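Local structure of PR domain zinc finger protein 2 (2QPW) at residues A17-H22 / L100-W105; K40-V45 / N73-E78; G62-R67 / V79-L84. The protein transfers methyl groups from S-adenosylmethionine to a specific lysine of histone H3, a reaction assigned to the SET-related PR domain that makes up this chain. One frame throughout, in Å; residues are numbered along the deposited sequence. Where two conformers were deposited one is given.

Contact 1: A17-H22 / L100-W105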
loop_
_atom_site.group_PDB
_atom_site.type_symbol
_atom_site.label_atom_id
_atom_site.label_comp_id
_atom_site.label_asym_id
_atom_site.label_seq_id
_atom_site.Cartn_x
_atom_site.Cartn_y
_atom_site.Cartn_z
ATOM N N ALA A 17 -3.162 2.867 17.666
ATOM C CA ALA A 17 -4.445 2.860 18.358
ATOM C C ALA A 17 -5.638 3.080 17.435
ATOM O O ALA A 17 -6.720 2.596 17.751
ATOM C CB ALA A 17 -4.447 3.878 19.507
ATOM N N GLU A 18 -5.465 3.783 16.304
ATOM C CA GLU A 18 -6.596 4.051 15.399
ATOM C C GLU A 18 -6.862 3.051 14.261
ATOM O O GLU A 18 -7.767 3.266 13.443
ATOM C CB GLU A 18 -6.580 5.449 14.792
ATOM C CG GLU A 18 -5.339 6.222 14.843
ATOM C CD GLU A 18 -5.124 6.892 16.188
ATOM O OE1 GLU A 18 -4.127 7.624 16.302
ATOM O OE2 GLU A 18 -5.925 6.685 17.131
ATOM N N VAL A 19 -6.069 1.997 14.179
ATOM C CA VAL A 19 -6.278 1.022 13.112
ATOM C C VAL A 19 -7.510 0.176 13.532
ATOM O O VAL A 19 -7.617 -0.172 14.729
ATOM C CB VAL A 19 -5.045 0.124 12.946
ATOM C CG1 VAL A 19 -5.295 -0.964 11.867
ATOM C CG2 VAL A 19 -3.806 0.980 12.617
ATOM N N PRO A 20 -8.435 -0.119 12.587
ATOM C CA PRO A 20 -9.565 -1.008 12.950
ATOM C C PRO A 20 -9.082 -2.354 13.507
ATOM O O PRO A 20 -8.121 -2.926 12.994
ATOM C CB PRO A 20 -10.294 -1.219 11.612
ATOM C CG PRO A 20 -9.986 0.027 10.806
ATOM C CD PRO A 20 -8.543 0.354 11.188
ATOM N N GLU A 21 -9.748 -2.871 14.554
ATOM C CA GLU A 21 -9.362 -4.151 15.129
ATOM C C GLU A 21 -9.332 -5.278 14.107
ATOM O O GLU A 21 -8.419 -6.105 14.108
ATOM C CB GLU A 21 -10.302 -4.545 16.294
ATOM C CG GLU A 21 -10.517 -3.427 17.299
ATOM C CD GLU A 21 -9.387 -3.314 18.312
ATOM O OE1 GLU A 21 -9.177 -2.176 18.826
ATOM O OE2 GLU A 21 -8.726 -4.339 18.618
ATOM N N HIS A 22 -10.331 -5.348 13.222
ATOM C CA HIS A 22 -10.352 -6.456 12.264
ATOM C C HIS A 22 -9.226 -6.375 11.239
ATOM O O HIS A 22 -8.791 -7.412 10.698
ATOM C CB HIS A 22 -11.727 -6.613 11.549
ATOM C CG HIS A 22 -12.032 -5.524 10.568
ATOM N ND1 HIS A 22 -12.565 -4.311 10.941
ATOM C CD2 HIS A 22 -11.890 -5.476 9.219
ATOM C CE1 HIS A 22 -12.731 -3.556 9.872
ATOM N NE2 HIS A 22 -12.335 -4.240 8.813
ATOM N N LEU A 100 -3.319 -3.935 3.442
ATOM C CA LEU A 100 -2.589 -3.354 2.264
ATOM C C LEU A 100 -2.718 -1.852 2.126
ATOM O O LEU A 100 -1.790 -1.184 1.628
ATOM C CB LEU A 100 -2.968 -4.055 0.939
ATOM C CG LEU A 100 -2.354 -5.441 0.706
ATOM C CD1 LEU A 100 -3.112 -6.545 1.523
ATOM C CD2 LEU A 100 -2.391 -5.749 -0.761
ATOM N N ARG A 101 -3.817 -1.297 2.645
ATOM C CA ARG A 101 -4.005 0.179 2.702
ATOM C C ARG A 101 -2.818 0.933 3.348
ATOM O O ARG A 101 -2.433 2.063 2.941
ATOM C CB ARG A 101 -5.266 0.497 3.520
ATOM C CG ARG A 101 -5.482 2.029 3.734
ATOM C CD ARG A 101 -6.447 2.339 4.822
ATOM N NE ARG A 101 -6.738 3.768 4.923
ATOM C CZ ARG A 101 -6.087 4.653 5.679
ATOM N NH1 ARG A 101 -5.049 4.311 6.454
ATOM N NH2 ARG A 101 -6.519 5.898 5.697
ATOM N N TYR A 102 -2.252 0.312 4.369
ATOM C CA TYR A 102 -1.174 0.925 5.172
ATOM C C TYR A 102 0.229 0.840 4.539
ATOM O O TYR A 102 1.182 1.444 5.074
ATOM C CB TYR A 102 -1.190 0.302 6.577
ATOM C CG TYR A 102 -2.443 0.671 7.339
ATOM C CD1 TYR A 102 -2.492 1.849 8.080
ATOM C CD2 TYR A 102 -3.612 -0.136 7.283
ATOM C CE1 TYR A 102 -3.654 2.241 8.775
ATOM C CE2 TYR A 102 -4.790 0.254 7.957
ATOM C CZ TYR A 102 -4.791 1.421 8.717
ATOM O OH TYR A 102 -5.905 1.821 9.397
ATOM N N VAL A 103 0.385 0.091 3.433
ATOM C CA VAL A 103 1.681 0.068 2.695
ATOM C C VAL A 103 1.922 1.442 2.034
ATOM O O VAL A 103 1.172 1.873 1.109
ATOM C CB VAL A 103 1.707 -1.045 1.622
ATOM C CG1 VAL A 103 2.991 -0.993 0.759
ATOM C CG2 VAL A 103 1.494 -2.438 2.266
ATOM N N ASN A 104 2.938 2.148 2.519
ATOM C CA ASN A 104 3.262 3.462 1.978
ATOM C C ASN A 104 3.882 3.390 0.577
ATOM O O ASN A 104 4.377 2.348 0.161
ATOM C CB ASN A 104 4.185 4.224 2.948
ATOM C CG ASN A 104 4.026 5.743 2.857
ATOM O OD1 ASN A 104 3.265 6.268 2.023
ATOM N ND2 ASN A 104 4.772 6.467 3.710
ATOM N N TRP A 105 3.869 4.522 -0.152
ATOM C CA TRP A 105 4.444 4.593 -1.493
ATOM C C TRP A 105 5.928 5.019 -1.415
ATOM O O TRP A 105 6.296 5.920 -0.639
ATOM C CB TRP A 105 3.693 5.649 -2.312
ATOM C CG TRP A 105 2.328 5.264 -2.734
ATOM C CD1 TRP A 105 1.179 5.283 -1.965
ATOM C CD2 TRP A 105 1.943 4.781 -4.021
ATOM N NE1 TRP A 105 0.107 4.852 -2.712
ATOM C CE2 TRP A 105 0.546 4.540 -3.976
ATOM C CE3 TRP A 105 2.633 4.558 -5.220
ATOM C CZ2 TRP A 105 -0.177 4.106 -5.101
ATOM C CZ3 TRP A 105 1.914 4.140 -6.336
ATOM C CH2 TRP A 105 0.536 3.882 -6.254
HETATM O O HOH W 1 -6.063 4.237 10.669
#
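The Tyr102 ring meets Val19 with its phenolic end. Both methyls of Val19 sit on one side of the ring plane there, CG1 and CG2 each 4.0 Å from Tyr102 CZ; CG1 comes in obliquely, nearer CE2, and CG2 lies nearer CE1. On the opposite face lies CD of Arg101, 4.1 Å above the plane and displaced toward the rim. The edge by the hydroxyl is taken by a water in the ring plane, with 2.7 Å between its oxygen and Tyr102 OH. Arg101 in turn receives Tyr102 CD1 at the edge of its guanidinium, in plane.

A second apolar group closes on the same oxygen: Pro20 CD lies 3.5 Å from Tyr102 OH. No direct hydrogen bond joins the segments. The ring is packed among aliphatic groups, while its buried hydroxyl is hydrogen-bonded to the water, which also makes a weak bond to Glu18 O. Val19 can present both methyls because CG1 stands anti to the backbone N (chi1 177°) and CG2 anti to the carbonyl carbon.

In the fold, the Tyr102 ring also packs on Ile43 and Val45 of strand 43-47. Val19 and Pro20 close over its outer end, with Pro20 as N-cap of helix 21-25. The contact therefore ties the residues just before that short helix to the turn leading into strand 104-119, beside strand 43-47.

Contact 2: K40-V45 / N73-E78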
loop_
_atom_site.group_PDB
_atom_site.type_symbol
_atom_site.label_atom_id
_atom_site.label_comp_id
_atom_site.label_asym_id
_atom_site.label_seq_id
_atom_site.Cartn_x
_atom_site.Cartn_y
_atom_site.Cartn_z
ATOM N N LYS A 40 6.537 9.505 9.348
ATOM C CA LYS A 40 6.270 8.973 10.681
ATOM C C LYS A 40 4.951 9.470 11.270
ATOM O O LYS A 40 4.588 9.011 12.333
ATOM C CB LYS A 40 7.434 9.200 11.650
ATOM C CG LYS A 40 7.975 10.580 11.662
ATOM C CD LYS A 40 9.124 10.717 12.714
ATOM C CE LYS A 40 10.483 10.194 12.233
ATOM N NZ LYS A 40 11.051 10.933 11.085
ATOM N N THR A 41 4.237 10.358 10.572
ATOM C CA THR A 41 2.895 10.821 11.040
ATOM C C THR A 41 1.786 9.832 10.639
ATOM O O THR A 41 0.596 10.008 11.023
ATOM C CB THR A 41 2.529 12.258 10.550
ATOM O OG1 THR A 41 2.236 12.235 9.145
ATOM C CG2 THR A 41 3.663 13.256 10.875
ATOM N N ARG A 42 2.171 8.795 9.875
ATOM C CA ARG A 42 1.233 7.701 9.503
ATOM C C ARG A 42 1.743 6.275 9.793
ATOM O O ARG A 42 2.946 6.060 10.033
ATOM C CB ARG A 42 0.707 7.845 8.052
ATOM C CG ARG A 42 1.724 7.845 6.944
ATOM C CD ARG A 42 1.052 7.676 5.559
ATOM N NE ARG A 42 0.689 6.258 5.356
ATOM C CZ ARG A 42 0.284 5.711 4.207
ATOM N NH1 ARG A 42 -0.003 4.411 4.166
ATOM N NH2 ARG A 42 0.202 6.426 3.102
ATOM N N ILE A 43 0.819 5.309 9.810
ATOM C CA ILE A 43 1.176 3.916 10.017
ATOM C C ILE A 43 1.643 3.332 8.697
ATOM O O ILE A 43 1.084 3.659 7.638
ATOM C CB ILE A 43 -0.019 3.110 10.639
ATOM C CG1 ILE A 43 -0.317 3.632 12.067
ATOM C CG2 ILE A 43 0.251 1.621 10.613
ATOM C CD1 ILE A 43 0.943 3.565 13.043
ATOM N N GLY A 44 2.677 2.490 8.770
ATOM C CA GLY A 44 3.208 1.749 7.608
ATOM C C GLY A 44 3.304 0.242 7.928
ATOM O O GLY A 44 2.782 -0.212 8.948
ATOM N N VAL A 45 3.898 -0.533 7.001
ATOM C CA VAL A 45 3.976 -1.997 7.095
ATOM C C VAL A 45 5.443 -2.409 7.001
ATOM O O VAL A 45 6.164 -1.900 6.146
ATOM C CB VAL A 45 3.197 -2.681 5.921
ATOM C CG1 VAL A 45 3.152 -4.183 6.092
ATOM C CG2 VAL A 45 1.743 -2.088 5.829
ATOM N N ASN A 73 -4.896 10.250 -4.479
ATOM C CA ASN A 73 -4.318 9.160 -5.267
ATOM C C ASN A 73 -3.397 8.275 -4.404
ATOM O O ASN A 73 -2.466 7.627 -4.913
ATOM C CB ASN A 73 -3.516 9.725 -6.456
ATOM C CG ASN A 73 -4.341 10.616 -7.363
ATOM O OD1 ASN A 73 -5.380 10.209 -7.861
ATOM N ND2 ASN A 73 -3.857 11.845 -7.604
ATOM N N VAL A 74 -3.633 8.282 -3.089
ATOM C CA VAL A 74 -2.758 7.582 -2.142
ATOM C C VAL A 74 -3.353 6.229 -1.693
ATOM O O VAL A 74 -2.684 5.197 -1.762
ATOM C CB VAL A 74 -2.444 8.488 -0.912
ATOM C CG1 VAL A 74 -1.702 7.689 0.136
ATOM C CG2 VAL A 74 -1.632 9.731 -1.376
ATOM N N TYR A 75 -4.620 6.242 -1.295
ATOM C CA TYR A 75 -5.281 5.076 -0.717
ATOM C C TYR A 75 -6.234 4.367 -1.719
ATOM O O TYR A 75 -7.241 3.790 -1.298
ATOM C CB TYR A 75 -6.035 5.526 0.549
ATOM C CG TYR A 75 -5.138 6.021 1.667
ATOM C CD1 TYR A 75 -4.285 5.128 2.329
ATOM C CD2 TYR A 75 -5.152 7.357 2.081
ATOM C CE1 TYR A 75 -3.482 5.533 3.376
ATOM C CE2 TYR A 75 -4.291 7.786 3.163
ATOM C CZ TYR A 75 -3.475 6.847 3.781
ATOM O OH TYR A 75 -2.646 7.173 4.862
ATOM N N MET A 76 -5.883 4.378 -3.018
ATOM C CA MET A 76 -6.758 3.856 -4.088
ATOM C C MET A 76 -5.999 3.283 -5.284
ATOM O O MET A 76 -4.854 3.680 -5.555
ATOM C CB MET A 76 -7.728 4.959 -4.579
ATOM C CG MET A 76 -7.128 5.978 -5.591
ATOM S SD MET A 76 -7.403 5.515 -7.360
ATOM C CE MET A 76 -6.763 6.917 -8.239
ATOM N N TRP A 77 -6.660 2.366 -5.994
ATOM C CA TRP A 77 -6.196 1.843 -7.293
ATOM C C TRP A 77 -7.356 1.923 -8.298
ATOM O O TRP A 77 -8.533 1.903 -7.906
ATOM C CB TRP A 77 -5.713 0.381 -7.179
ATOM C CG TRP A 77 -4.390 0.282 -6.408
ATOM C CD1 TRP A 77 -4.234 0.054 -5.057
ATOM C CD2 TRP A 77 -3.068 0.404 -6.950
ATOM N NE1 TRP A 77 -2.890 0.063 -4.726
ATOM C CE2 TRP A 77 -2.153 0.268 -5.863
ATOM C CE3 TRP A 77 -2.558 0.647 -8.241
ATOM C CZ2 TRP A 77 -0.753 0.349 -6.038
ATOM C CZ3 TRP A 77 -1.153 0.733 -8.424
ATOM C CH2 TRP A 77 -0.270 0.613 -7.297
ATOM N N GLU A 78 -7.028 1.943 -9.588
ATOM C CA GLU A 78 -8.091 1.929 -10.634
ATOM C C GLU A 78 -8.191 0.570 -11.304
ATOM O O GLU A 78 -7.160 -0.015 -11.682
ATOM C CB GLU A 78 -7.829 3.072 -11.642
ATOM C CG GLU A 78 -7.905 4.448 -10.933
ATOM C CD GLU A 78 -7.595 5.619 -11.843
ATOM O OE1 GLU A 78 -8.465 5.935 -12.688
ATOM O OE2 GLU A 78 -6.514 6.251 -11.668
HETATM O O HOH W 2 -1.545 4.874 6.680
#
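Arg42 and Tyr75 reach toward each other from opposite directions and meet through a guanidinium face and a phenol oxygen. Tyr75 OH sits above the centre of the Arg42 guanidinium, 3.3 Å from Arg42 CZ, while the planes of the two groups are inclined by 37°. This is neither a parallel stack nor a hydrogen bond: the N-H groups of NE and NH2 point at poor angles to the oxygen above them.

The torsions explain how the face comes to be presented. Arg42 CG lies between the backbone N and the carbonyl carbon (chi1 60°), and after an extended chi2 the chain bends at chi3 (-78°). That bend folds NE back toward the carbonyl of its own neighbour, Ile43, with which it makes a weak hydrogen bond of 3.5 Å from Arg42 NE to Ile43 O. Tyr75 lays its ring under a methyl of the preceding residue: Val74 CG1 stands 3.8 Å above the plane, over the ring centre. The same CG1 comes within 3.7 Å of Arg42 NH2, so one methyl touches both partners.

A water completes the bridge. It accepts a hydrogen bond from Tyr75 OH and donates one to Ile43 O, with 3.1 Å from the water oxygen to each, joining the start of strand 43-47 to the loop before strand 76-81. Farther out, Tyr75 makes a cation-pi contact with Arg101, and Arg42 NH1 bonds weakly to Tyr102 O.

With its proton directed to the water, the phenol leaves its electron-rich oxygen over the centre of the delocalised guanidinium cation, so that the attraction is probably largely electrostatic, while the water carries the directional bonding between the two segments.

Contact 3: G62-R67 / V79-L84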
loop_
_atom_site.group_PDB
_atom_site.type_symbol
_atom_site.label_atom_id
_atom_site.label_comp_id
_atom_site.label_asym_id
_atom_site.label_seq_id
_atom_site.Cartn_x
_atom_site.Cartn_y
_atom_site.Cartn_z
ATOM N N GLY A 62 -11.561 -2.081 -1.360
ATOM C CA GLY A 62 -12.023 -0.701 -1.084
ATOM C C GLY A 62 -13.375 -0.479 -1.752
ATOM O O GLY A 62 -13.821 -1.337 -2.506
ATOM N N ASP A 63 -14.020 0.656 -1.447
ATOM C CA ASP A 63 -15.323 1.026 -2.039
ATOM C C ASP A 63 -15.153 1.327 -3.539
ATOM O O ASP A 63 -14.194 1.991 -3.915
ATOM C CB ASP A 63 -15.873 2.282 -1.311
ATOM C CG ASP A 63 -16.590 1.971 0.014
ATOM O OD1 ASP A 63 -16.839 0.777 0.378
ATOM O OD2 ASP A 63 -16.957 2.968 0.679
ATOM N N LYS A 64 -16.075 0.858 -4.376
ATOM C CA LYS A 64 -16.078 1.207 -5.829
ATOM C C LYS A 64 -16.686 2.607 -6.021
ATOM O O LYS A 64 -17.835 2.840 -5.604
ATOM C CB LYS A 64 -16.930 0.195 -6.605
ATOM C CG LYS A 64 -16.208 -1.036 -7.001
ATOM C CD LYS A 64 -17.049 -1.924 -7.951
ATOM C CE LYS A 64 -16.692 -3.374 -7.626
ATOM N NZ LYS A 64 -16.945 -4.300 -8.748
ATOM N N LYS A 65 -15.923 3.530 -6.603
ATOM C CA LYS A 65 -16.382 4.908 -6.822
ATOM C C LYS A 65 -15.929 5.406 -8.206
ATOM O O LYS A 65 -14.927 4.918 -8.757
ATOM C CB LYS A 65 -15.815 5.864 -5.759
ATOM C CG LYS A 65 -16.096 5.470 -4.286
ATOM C CD LYS A 65 -15.554 6.535 -3.357
ATOM C CE LYS A 65 -15.719 6.132 -1.906
ATOM N NZ LYS A 65 -15.154 7.195 -1.053
ATOM N N LYS A 66 -16.666 6.361 -8.777
ATOM C CA LYS A 66 -16.196 7.005 -10.030
ATOM C C LYS A 66 -15.005 7.918 -9.726
ATOM O O LYS A 66 -14.890 8.444 -8.613
ATOM C CB LYS A 66 -17.290 7.842 -10.701
ATOM C CG LYS A 66 -18.584 7.125 -10.981
ATOM C CD LYS A 66 -19.562 8.086 -11.660
ATOM C CE LYS A 66 -20.178 9.039 -10.631
ATOM N NZ LYS A 66 -20.917 10.126 -11.330
ATOM N N ARG A 67 -14.140 8.124 -10.726
ATOM C CA ARG A 67 -12.965 9.011 -10.535
ATOM C C ARG A 67 -13.340 10.376 -9.950
ATOM O O ARG A 67 -12.584 10.947 -9.132
ATOM C CB ARG A 67 -12.176 9.177 -11.845
ATOM C CG ARG A 67 -10.869 10.004 -11.714
ATOM C CD ARG A 67 -9.768 9.200 -10.978
ATOM N NE ARG A 67 -8.766 10.008 -10.261
ATOM C CZ ARG A 67 -8.913 10.506 -9.024
ATOM N NH1 ARG A 67 -10.042 10.323 -8.355
ATOM N NH2 ARG A 67 -7.934 11.211 -8.454
ATOM N N VAL A 79 -9.416 0.044 -11.428
ATOM C CA VAL A 79 -9.632 -1.295 -11.975
ATOM C C VAL A 79 -10.857 -1.213 -12.874
ATOM O O VAL A 79 -11.837 -0.583 -12.502
ATOM C CB VAL A 79 -9.928 -2.344 -10.850
ATOM C CG1 VAL A 79 -10.275 -3.701 -11.459
ATOM C CG2 VAL A 79 -8.683 -2.462 -9.895
ATOM N N TYR A 80 -10.779 -1.839 -14.038
ATOM C CA TYR A 80 -11.867 -1.806 -15.041
ATOM C C TYR A 80 -12.850 -2.930 -14.786
ATOM O O TYR A 80 -12.435 -4.096 -14.615
ATOM C CB TYR A 80 -11.275 -2.000 -16.452
ATOM C CG TYR A 80 -12.317 -2.083 -17.560
ATOM C CD1 TYR A 80 -12.935 -0.927 -18.028
ATOM C CD2 TYR A 80 -12.701 -3.316 -18.101
ATOM C CE1 TYR A 80 -13.914 -0.972 -19.031
ATOM C CE2 TYR A 80 -13.692 -3.378 -19.144
ATOM C CZ TYR A 80 -14.278 -2.201 -19.588
ATOM O OH TYR A 80 -15.242 -2.230 -20.596
ATOM N N TYR A 81 -14.148 -2.593 -14.831
ATOM C CA TYR A 81 -15.230 -3.604 -14.740
ATOM C C TYR A 81 -16.113 -3.571 -15.996
ATOM O O TYR A 81 -16.746 -2.561 -16.266
ATOM C CB TYR A 81 -16.087 -3.364 -13.478
ATOM C CG TYR A 81 -15.254 -3.591 -12.227
ATOM C CD1 TYR A 81 -15.204 -4.837 -11.614
ATOM C CD2 TYR A 81 -14.459 -2.554 -11.709
ATOM C CE1 TYR A 81 -14.378 -5.056 -10.483
ATOM C CE2 TYR A 81 -13.630 -2.757 -10.611
ATOM C CZ TYR A 81 -13.598 -4.006 -9.984
ATOM O OH TYR A 81 -12.753 -4.198 -8.857
ATOM N N PRO A 82 -16.178 -4.682 -16.733
ATOM C CA PRO A 82 -16.948 -4.697 -18.012
ATOM C C PRO A 82 -18.381 -4.212 -17.826
ATOM O O PRO A 82 -19.072 -4.687 -16.914
ATOM C CB PRO A 82 -16.994 -6.182 -18.367
ATOM C CG PRO A 82 -15.848 -6.786 -17.665
ATOM C CD PRO A 82 -15.547 -5.978 -16.451
ATOM N N ASN A 83 -18.814 -3.250 -18.661
ATOM C CA ASN A 83 -20.201 -2.728 -18.652
ATOM C C ASN A 83 -20.574 -1.856 -17.445
ATOM O O ASN A 83 -21.747 -1.413 -17.322
ATOM C CB ASN A 83 -21.210 -3.897 -18.842
ATOM C CG ASN A 83 -20.872 -4.720 -20.057
ATOM O OD1 ASN A 83 -20.709 -4.153 -21.143
ATOM N ND2 ASN A 83 -20.709 -6.056 -19.895
ATOM N N LEU A 84 -19.571 -1.597 -16.585
ATOM C CA LEU A 84 -19.636 -0.625 -15.485
ATOM C C LEU A 84 -18.637 0.539 -15.693
ATOM O O LEU A 84 -18.945 1.692 -15.372
ATOM C CB LEU A 84 -19.326 -1.306 -14.121
ATOM C CG LEU A 84 -19.527 -0.418 -12.875
ATOM C CD1 LEU A 84 -20.916 0.233 -12.731
ATOM C CD2 LEU A 84 -19.112 -1.229 -11.578
#
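Leu84 N donates to Tyr81 O across 3.0 Å, closing the turn that holds both of the residues Lys64 touches. Pro82 and Asn83 fill the corner with backbone angles of a type II beta turn, the positive phi belonging to Asn83, and the turn links strands 76-81 and 85-90 as a hairpin. Lys64 comes to it from strand 63-65, which pairs with the far side of strand 85-90.

The main interaction is a cation-pi contact. Lys64 NZ stands over one face of the Tyr81 ring, 3.5 Å from the ring centroid and 24° off the normal, displaced toward the rim, where its closest atom is Tyr81 CE1 at 3.2 Å. The methylene before the amine follows it over the same face: Lys64 CE makes a CH-pi contact 4.2 Å from the centroid. The two side chains approach from opposite directions. The lysine chain is extended at chi2 and chi4 and bent at chi3 (-146°), which carries CE and NZ over the ring. Midway along, Lys64 CD passes Leu84 CD2 at 4.2 Å, a loose apolar touch.

Both Lys64 and Tyr81 also rest on Ile89 of the central strand 85-90, so the pair bridges the two outer strands of this three-stranded antiparallel sheet over one of its faces.

A charged amine here uses an aromatic face as its partner at the protein surface, while the methylenes behind it and Leu84 supply apolar contact. The contact is probably part electrostatic and part dispersive; no hydrogen bond joins the two segments.

Contacts 1 and 2 lie toward the middle of the domain, their centres about 8 Å apart, and they touch: Trp105 NE1 reaches Val74 O at 3.0 Å, a probable hydrogen bond. Contact 3 sits at the surface, its centre about 20 Å from that of contact 2, within the three-stranded sheet that contact 2 reaches through strand 76-81 while its other segment belongs to the 31-35/43-47 pair. Each contact uses a tyrosine differently. The phenol meets aliphatic groups in buried contact 1 and its oxygen faces a guanidinium in partly buried contact 2, a water being hydrogen-bonded to the hydroxyl in both, whereas contact 3 rests on a cation over a ring face.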